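Local coordinates for protein oxidoreductase YdhF (Escherichia coli, PDB 1OG6) that binds NADPH and, as a member of the aldo/keto reductase family, may function as an oxidoreductase, at residues Glu61-Gly65 / Ser113-Ala118. Residues are numbered along the deposited sequence; the frame is centred on the assembly and turned at random.
Sequences EAAFG and SLINLA
Glu61 reaches out from helix 60-69 and divides its carboxylate between two polar side chains of helix 103-116. An acid of this length suits the place: with the chain extended beyond CG (chi2 -167°), Glu61 OE2 comes 3.0 Å from Ser113 OG. Ser113 OG is hydrogen-bonded to Ser109 O, so its approach to the carboxylate is not settled as a bond. The firmer partner of Glu61 OE2 is Ser82 OG, on strand 79-87. The other oxygen, Glu61 OE1, takes a weak, bent hydrogen bond from Asn116 ND2 at 3.3 Å, the carboxylate and amide planes being turned 45° apart.

Both helices pack on the outside of the alpha/beta barrel of the aldo/keto reductases, and where they converge small residues let the backbones come close. Gly65, with no side chain, brings its CA within 3.6 Å of Leu117 CA and directs a CA-H at the backbone O of Asn116. Ala62 makes a longer CA-H contact with that same oxygen. Ala118, with positive phi, closes helix 103-116 in a Schellman motif.

The apolar part centres on Leu117, whose branched, wholly apolar end suits a buried place beside Ile80 and Leu122, on two barrel strands. Leu117 CD2 meets the Phe64 ring at its edge, 3.5 Å from Phe64 CD2.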
loop_
_atom_site.group_PDB
_atom_site.type_symbol
_atom_site.label_atom_id
_atom_site.label_comp_id
_atom_site.label_asym_id
_atom_site.label_seq_id
_atom_site.Cartn_x
_atom_site.Cartn_y
_atom_site.Cartn_z
ATOM N N GLU C 61 -1.840 -4.274 35.462
ATOM C CA GLU C 61 -2.765 -5.412 35.442
ATOM C C GLU C 61 -2.963 -5.923 36.862
ATOM O O GLU C 61 -4.088 -6.035 37.354
ATOM C CB GLU C 61 -2.209 -6.559 34.611
ATOM C CG GLU C 61 -2.020 -6.281 33.157
ATOM C CD GLU C 61 -1.784 -7.562 32.403
ATOM O OE1 GLU C 61 -0.935 -8.359 32.858
ATOM O OE2 GLU C 61 -2.448 -7.777 31.368
ATOM N N ALA C 62 -1.839 -6.244 37.497
ATOM C CA ALA C 62 -1.806 -6.745 38.861
ATOM C C ALA C 62 -2.568 -5.814 39.809
ATOM O O ALA C 62 -3.398 -6.259 40.603
ATOM C CB ALA C 62 -0.362 -6.884 39.306
ATOM N N ALA C 63 -2.281 -4.522 39.721
ATOM C CA ALA C 63 -2.934 -3.541 40.567
ATOM C C ALA C 63 -4.445 -3.612 40.422
ATOM O O ALA C 63 -5.168 -3.497 41.411
ATOM C CB ALA C 63 -2.449 -2.156 40.212
ATOM N N PHE C 64 -4.909 -3.797 39.185
ATOM C CA PHE C 64 -6.339 -3.877 38.850
ATOM C C PHE C 64 -6.972 -5.188 39.333
ATOM O O PHE C 64 -8.158 -5.233 39.671
ATOM C CB PHE C 64 -6.506 -3.756 37.333
ATOM C CG PHE C 64 -7.941 -3.712 36.862
ATOM C CD1 PHE C 64 -8.697 -2.552 36.984
ATOM C CD2 PHE C 64 -8.506 -4.807 36.210
ATOM C CE1 PHE C 64 -9.990 -2.482 36.455
ATOM C CE2 PHE C 64 -9.796 -4.743 35.680
ATOM C CZ PHE C 64 -10.536 -3.579 35.801
ATOM N N GLY C 65 -6.174 -6.249 39.356
ATOM C CA GLY C 65 -6.664 -7.539 39.803
ATOM C C GLY C 65 -6.958 -7.562 41.289
ATOM O O GLY C 65 -7.659 -8.442 41.769
ATOM N N SER C 113 -1.591 -12.558 32.590
ATOM C CA SER C 113 -2.622 -11.540 32.646
ATOM C C SER C 113 -3.836 -12.093 33.369
ATOM O O SER C 113 -4.415 -11.403 34.207
ATOM C CB SER C 113 -3.001 -11.095 31.236
ATOM O OG SER C 113 -1.861 -10.612 30.545
ATOM N N LEU C 114 -4.226 -13.328 33.049
ATOM C CA LEU C 114 -5.364 -13.941 33.724
ATOM C C LEU C 114 -5.059 -13.955 35.220
ATOM O O LEU C 114 -5.921 -13.660 36.042
ATOM C CB LEU C 114 -5.593 -15.387 33.268
ATOM C CG LEU C 114 -6.194 -15.790 31.921
ATOM C CD1 LEU C 114 -7.242 -14.797 31.519
ATOM C CD2 LEU C 114 -5.123 -15.867 30.871
ATOM N N ILE C 115 -3.819 -14.296 35.562
ATOM C CA ILE C 115 -3.384 -14.363 36.957
ATOM C C ILE C 115 -3.347 -13.006 37.663
ATOM O O ILE C 115 -3.811 -12.886 38.795
ATOM C CB ILE C 115 -1.980 -15.041 37.077
ATOM C CG1 ILE C 115 -2.132 -16.563 37.030
ATOM C CG2 ILE C 115 -1.283 -14.613 38.358
ATOM C CD1 ILE C 115 -0.820 -17.316 37.140
ATOM N N ASN C 116 -2.800 -11.994 36.995
ATOM C CA ASN C 116 -2.698 -10.660 37.573
ATOM C C ASN C 116 -4.045 -9.991 37.765
ATOM O O ASN C 116 -4.277 -9.348 38.788
ATOM C CB ASN C 116 -1.817 -9.784 36.697
ATOM C CG ASN C 116 -0.467 -10.405 36.446
ATOM O OD1 ASN C 116 0.261 -10.727 37.385
ATOM N ND2 ASN C 116 -0.122 -10.585 35.177
ATOM N N LEU C 117 -4.933 -10.142 36.786
ATOM C CA LEU C 117 -6.264 -9.547 36.863
ATOM C C LEU C 117 -7.249 -10.387 37.679
ATOM O O LEU C 117 -8.421 -10.034 37.814
ATOM C CB LEU C 117 -6.822 -9.328 35.456
ATOM C CG LEU C 117 -6.047 -8.341 34.588
ATOM C CD1 LEU C 117 -6.732 -8.189 33.238
ATOM C CD2 LEU C 117 -5.968 -7.003 35.296
ATOM N N ALA C 118 -6.768 -11.496 38.229
ATOM C CA ALA C 118 -7.612 -12.375 39.024
ATOM C C ALA C 118 -8.874 -12.713 38.247
ATOM O O ALA C 118 -9.974 -12.677 38.795
ATOM C CB ALA C 118 -7.979 -11.707 40.341
#